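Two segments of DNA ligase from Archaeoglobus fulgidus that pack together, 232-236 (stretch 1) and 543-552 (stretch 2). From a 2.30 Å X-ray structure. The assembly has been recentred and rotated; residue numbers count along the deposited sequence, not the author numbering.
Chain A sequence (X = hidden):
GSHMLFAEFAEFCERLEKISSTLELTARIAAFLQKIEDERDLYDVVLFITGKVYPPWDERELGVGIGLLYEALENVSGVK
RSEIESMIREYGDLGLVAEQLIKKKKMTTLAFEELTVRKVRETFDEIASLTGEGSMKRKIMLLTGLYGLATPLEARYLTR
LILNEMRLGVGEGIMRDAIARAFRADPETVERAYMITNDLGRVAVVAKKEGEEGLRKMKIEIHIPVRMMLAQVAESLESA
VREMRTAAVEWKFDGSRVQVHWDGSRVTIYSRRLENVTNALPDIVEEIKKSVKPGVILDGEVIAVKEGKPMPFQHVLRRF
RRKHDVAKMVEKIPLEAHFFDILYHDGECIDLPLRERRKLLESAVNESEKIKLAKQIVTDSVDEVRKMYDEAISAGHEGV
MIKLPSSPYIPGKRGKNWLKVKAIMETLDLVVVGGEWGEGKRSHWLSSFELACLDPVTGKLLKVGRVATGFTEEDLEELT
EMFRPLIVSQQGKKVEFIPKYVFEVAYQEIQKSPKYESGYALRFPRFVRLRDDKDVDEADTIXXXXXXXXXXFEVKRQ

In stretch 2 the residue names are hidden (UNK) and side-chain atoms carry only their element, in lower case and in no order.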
ATOM      1  N   GLN A 232      -3.934  17.783   4.171  1.00 32.81           N
ATOM      2  CA  GLN A 232      -2.752  18.505   3.693  1.00 35.07           C
ATOM      3  C   GLN A 232      -1.972  19.119   4.854  1.00 35.52           C
ATOM      4  O   GLN A 232      -2.543  19.439   5.887  1.00 35.09           O
ATOM      5  CB  GLN A 232      -3.145  19.624   2.724  1.00 34.92           C
ATOM      6  CG  GLN A 232      -3.536  19.150   1.338  1.00 35.98           C
ATOM      7  CD  GLN A 232      -3.903  20.308   0.421  1.00 36.55           C
ATOM      8  OE1 GLN A 232      -3.518  21.462   0.661  1.00 37.69           O
ATOM      9  NE2 GLN A 232      -4.650  20.005  -0.643  1.00 38.31           N
ATOM     10  N   VAL A 233      -0.667  19.283   4.680  1.00 37.15           N
ATOM     11  CA  VAL A 233       0.126  19.993   5.677  1.00 39.20           C
ATOM     12  C   VAL A 233      -0.109  21.500   5.507  1.00 40.33           C
ATOM     13  O   VAL A 233       0.059  22.040   4.423  1.00 40.25           O
ATOM     14  CB  VAL A 233       1.648  19.647   5.612  1.00 39.23           C
ATOM     15  CG1 VAL A 233       2.410  20.355   6.738  1.00 39.66           C
ATOM     16  CG2 VAL A 233       1.882  18.142   5.687  1.00 38.87           C
ATOM     17  N   ALA A 234      -0.533  22.158   6.582  1.00 42.18           N
ATOM     18  CA  ALA A 234      -0.710  23.607   6.580  1.00 44.22           C
ATOM     19  C   ALA A 234       0.630  24.291   6.782  1.00 45.71           C
ATOM     20  O   ALA A 234       1.499  23.767   7.484  1.00 46.02           O
ATOM     21  CB  ALA A 234      -1.686  24.032   7.679  1.00 44.11           C
ATOM     22  N   GLU A 235       0.784  25.459   6.165  1.00 47.67           N
ATOM     23  CA  GLU A 235       1.990  26.278   6.301  1.00 49.59           C
ATOM     24  C   GLU A 235       2.161  26.726   7.746  1.00 50.12           C
ATOM     25  O   GLU A 235       3.245  26.616   8.322  1.00 50.20           O
ATOM     26  CB  GLU A 235       1.884  27.512   5.407  1.00 50.14           C
ATOM     27  CG  GLU A 235       1.300  27.251   4.015  1.00 52.36           C
ATOM     28  CD  GLU A 235       0.739  28.514   3.364  1.00 55.52           C
ATOM     29  OE1 GLU A 235      -0.249  28.402   2.598  1.00 56.28           O
ATOM     30  OE2 GLU A 235       1.278  29.617   3.626  1.00 56.40           O
ATOM     31  N   SER A 236       1.068  27.228   8.319  1.00 51.11           N
ATOM     32  CA  SER A 236       1.039  27.702   9.693  1.00 51.93           C
ATOM     33  C   SER A 236      -0.368  27.592  10.264  1.00 52.54           C
ATOM     34  O   SER A 236      -1.347  27.437   9.530  1.00 52.16           O
ATOM     35  CB  SER A 236       1.508  29.157   9.773  1.00 51.96           C
ATOM     36  OG  SER A 236       0.523  30.036   9.251  1.00 51.96           O
ATOM     37  N   UNK A 543       3.484  13.405  -6.392  1.00 34.14           N
ATOM     38  CA  UNK A 543       2.581  14.495  -6.028  1.00 35.41           C
ATOM     39  C   UNK A 543       2.812  14.991  -4.596  1.00 35.00           C
ATOM     40  O   UNK A 543       2.845  16.196  -4.358  1.00 35.07           O
ATOM     41  c   UNK A 543       1.116  14.080  -6.237  1.00 35.11           C
ATOM     42  c   UNK A 543       0.080  15.141  -5.861  1.00 36.89           C
ATOM     43  o   UNK A 543      -1.615  13.751  -6.887  1.00 40.61           O
ATOM     44  c   UNK A 543      -1.291  14.911  -6.502  1.00 37.92           C
ATOM     45  o   UNK A 543      -2.051  15.903  -6.614  1.00 41.13           O
ATOM     46  N   UNK A 544       2.977  14.063  -3.653  1.00 35.05           N
ATOM     47  CA  UNK A 544       3.299  14.414  -2.271  1.00 35.05           C
ATOM     48  C   UNK A 544       4.608  15.220  -2.195  1.00 34.86           C
ATOM     49  O   UNK A 544       4.651  16.295  -1.584  1.00 34.60           O
ATOM     50  n   UNK A 544       3.208  12.305   3.327  1.00 42.19           N
ATOM     51  n   UNK A 544       2.267  14.071   2.172  1.00 39.47           N
ATOM     52  c   UNK A 544       2.226  13.381   0.878  1.00 38.71           C
ATOM     53  c   UNK A 544       3.556  13.457   0.112  1.00 36.63           C
ATOM     54  n   UNK A 544       2.715  14.258   4.429  1.00 41.21           N
ATOM     55  c   UNK A 544       3.383  13.162  -1.389  1.00 35.08           C
ATOM     56  c   UNK A 544       2.727  13.543   3.306  1.00 41.33           C
ATOM     57  N   UNK A 545       5.662  14.697  -2.821  1.00 34.46           N
ATOM     58  CA  UNK A 545       6.970  15.347  -2.822  1.00 34.23           C
ATOM     59  C   UNK A 545       6.857  16.784  -3.354  1.00 34.98           C
ATOM     60  O   UNK A 545       7.371  17.726  -2.735  1.00 34.69           O
ATOM     61  c   UNK A 545       9.394  15.226  -3.650  1.00 32.77           C
ATOM     62  c   UNK A 545       8.178  13.123  -3.009  1.00 32.53           C
ATOM     63  c   UNK A 545       8.033  14.512  -3.614  1.00 34.01           C
ATOM     64  N   UNK A 546       6.161  16.932  -4.485  1.00 35.83           N
ATOM     65  CA  UNK A 546       5.876  18.231  -5.103  1.00 36.93           C
ATOM     66  C   UNK A 546       5.199  19.202  -4.138  1.00 36.69           C
ATOM     67  O   UNK A 546       5.635  20.342  -4.006  1.00 36.71           O
ATOM     68  o   UNK A 546       3.638  16.875  -8.495  1.00 40.41           O
ATOM     69  c   UNK A 546       5.002  18.053  -6.351  1.00 36.78           C
ATOM     70  c   UNK A 546       4.876  16.978  -8.676  1.00 38.64           C
ATOM     71  o   UNK A 546       5.441  16.596  -9.728  1.00 41.58           O
ATOM     72  c   UNK A 546       5.768  17.580  -7.572  1.00 38.79           C
ATOM     73  N   UNK A 547       4.129  18.749  -3.486  1.00 36.88           N
ATOM     74  CA  UNK A 547       3.404  19.563  -2.509  1.00 37.49           C
ATOM     75  C   UNK A 547       4.274  19.919  -1.305  1.00 37.52           C
ATOM     76  O   UNK A 547       4.255  21.058  -0.838  1.00 37.60           O
ATOM     77  o   UNK A 547       1.029  19.516  -4.094  1.00 39.81           O
ATOM     78  c   UNK A 547       2.119  18.857  -2.033  1.00 37.64           C
ATOM     79  n   UNK A 547       0.167  17.764  -2.983  1.00 39.44           N
ATOM     80  c   UNK A 547       1.054  18.742  -3.131  1.00 38.73           C
ATOM     81  N   UNK A 548       5.042  18.952  -0.814  1.00 37.45           N
ATOM     82  CA  UNK A 548       5.947  19.214   0.306  1.00 37.91           C
ATOM     83  C   UNK A 548       7.053  20.200  -0.065  1.00 38.51           C
ATOM     84  O   UNK A 548       7.434  21.040   0.755  1.00 38.25           O
ATOM     85  c   UNK A 548       5.493  16.993   1.592  1.00 36.90           C
ATOM     86  c   UNK A 548       6.134  15.666   1.992  1.00 35.13           C
ATOM     87  c   UNK A 548       6.512  17.920   0.896  1.00 37.50           C
ATOM     88  c   UNK A 548       4.831  17.650   2.798  1.00 35.34           C
ATOM     89  N   UNK A 549       7.539  20.114  -1.307  1.00 39.31           N
ATOM     90  CA  UNK A 549       8.500  21.086  -1.839  1.00 40.12           C
ATOM     91  C   UNK A 549       7.927  22.509  -1.874  1.00 40.99           C
ATOM     92  O   UNK A 549       8.522  23.427  -1.325  1.00 41.04           O
ATOM     93  o   UNK A 549      12.179  24.703  -5.655  1.00 39.41           O
ATOM     94  c   UNK A 549       9.836  21.746  -3.892  1.00 39.43           C
ATOM     95  c   UNK A 549      11.994  22.793  -4.241  1.00 38.36           C
ATOM     96  c   UNK A 549       9.264  22.705  -4.730  1.00 39.59           C
ATOM     97  c   UNK A 549      10.041  23.695  -5.325  1.00 39.47           C
ATOM     98  c   UNK A 549      11.207  21.810  -3.658  1.00 38.90           C
ATOM     99  c   UNK A 549      11.404  23.733  -5.071  1.00 39.61           C
ATOM    100  c   UNK A 549       8.988  20.683  -3.236  1.00 39.77           C
ATOM    101  N   UNK A 550       6.773  22.669  -2.520  1.00 42.38           N
ATOM    102  CA  UNK A 550       6.094  23.967  -2.658  1.00 44.10           C
ATOM    103  C   UNK A 550       5.811  24.638  -1.321  1.00 44.73           C
ATOM    104  O   UNK A 550       5.727  25.863  -1.240  1.00 44.78           O
ATOM    105  c   UNK A 550       4.775  23.813  -3.435  1.00 43.85           C
ATOM    106  c   UNK A 550       4.949  23.820  -4.949  1.00 44.80           C
ATOM    107  c   UNK A 550       2.999  22.714  -6.141  1.00 47.65           C
ATOM    108  n   UNK A 550       2.093  22.891  -7.331  1.00 48.25           N
ATOM    109  c   UNK A 550       3.629  24.029  -5.693  1.00 45.05           C
ATOM    110  N   UNK A 551       5.670  23.814  -0.287  1.00 45.76           N
ATOM    111  CA  UNK A 551       5.286  24.253   1.042  1.00 46.73           C
ATOM    112  C   UNK A 551       6.473  24.770   1.858  1.00 47.16           C
ATOM    113  O   UNK A 551       6.290  25.358   2.922  1.00 47.04           O
ATOM    114  c   UNK A 551       3.702  22.161   3.865  1.00 48.49           C
ATOM    115  c   UNK A 551       4.591  23.103   1.771  1.00 46.88           C
ATOM    116  c   UNK A 551       3.796  23.414   3.034  1.00 47.76           C
ATOM    117  c   UNK A 551       2.416  23.954   2.691  1.00 48.81           C
ATOM    118  N   UNK A 552       7.684  24.544   1.359  1.00 47.86           N
ATOM    119  CA  UNK A 552       8.889  25.126   1.952  1.00 48.62           C
ATOM    120  C   UNK A 552       8.977  26.626   1.674  1.00 49.29           C
ATOM    121  O   UNK A 552       9.638  27.361   2.407  1.00 49.62           O
ATOM    122  c   UNK A 552      10.228  22.959   1.777  1.00 47.85           C
ATOM    123  o   UNK A 552      11.829  22.664   0.018  1.00 46.67           O
ATOM    124  n   UNK A 552      11.903  21.218   1.738  1.00 46.88           N
ATOM    125  c   UNK A 552      10.134  24.430   1.414  1.00 48.55           C
ATOM    126  c   UNK A 552      11.395  22.267   1.103  1.00 47.19           C
TER

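Position 543 has five side-chain atoms, three carbons in a row with two oxygens on the last. This carboxylate on a two-carbon arm identifies Glu-543, out of reach of stretch 1.

Position 544 carries three carbons, a nitrogen, then a carbon bearing two further nitrogens, one of which lies 4.2 Å from Val-233 CG2. The guanidinium identifies Arg-544, and the approaching atom is NH2. Its CA-to-CB bond points sideways, but the end comes nearer. The valine methyl sits at the guanidinium edge, near its plane; NH1 and NH2 are hydrogen-bonded elsewhere in the structure.

Position 545 has three carbons, two of them attached to the first. This is Val-545, buried and out of reach of stretch 1.

Position 546 repeats the pattern of three carbons ending in two oxygens, so it is Glu-546, also out of reach.

Position 547 shows two carbons, the second bearing one oxygen and one nitrogen. The short amide gives Asn-547. Its CA-to-CB bond points toward stretch 1, yet the side chain makes no contact.

Position 548 has four carbons forked at the second, and one terminal carbon lies 4.2 Å from Val-233 CG2. The fork after CB identifies Leu-548, and the approaching atom is CD2. With chi1 in m and chi2 in t, the side chain starts sideways but brings its end nearer.

Position 549 has one carbon leading to a six-carbon ring that bears an oxygen, which makes it Tyr-549; it is out of reach of stretch 1.

Position 550 has four carbons in a row ending in nitrogen: Lys-550, exposed and remote from stretch 1.

Position 551 again has four carbons forked at the second. One terminal carbon lies 3.5 Å from Val-233 O and 3.7 Å from Glu-235 CG, the other 3.6 Å from Val-233 CG1. This is Leu-551, and the two carbons are CD1 and CD2 respectively. Its chi1 is t and chi2 is p.

Position 552 has three carbons, the third carrying an oxygen and a nitrogen. The longer amide arm gives Gln-552, out of reach.

The contact works by apolar packing, with no hydrogen bond between the stretches. Val-233 points its CA-to-CB bond toward the helix, so CG2 reaches Leu-548 CD2 while CG1 reaches Leu-551 CD2. Backbone bonds such as Leu-548 N to Arg-544 O, 2.8 Å, hold successive turns in register, which places Arg-544 and Leu-548 along one side near the valine. Leu-551 has the largest covered area, 81 Å² of its surface, and spans from Val-233 to Glu-235. The total buried surface is a modest 215 Å².

Stretch 2 (543-552) ERVENLYKLQ
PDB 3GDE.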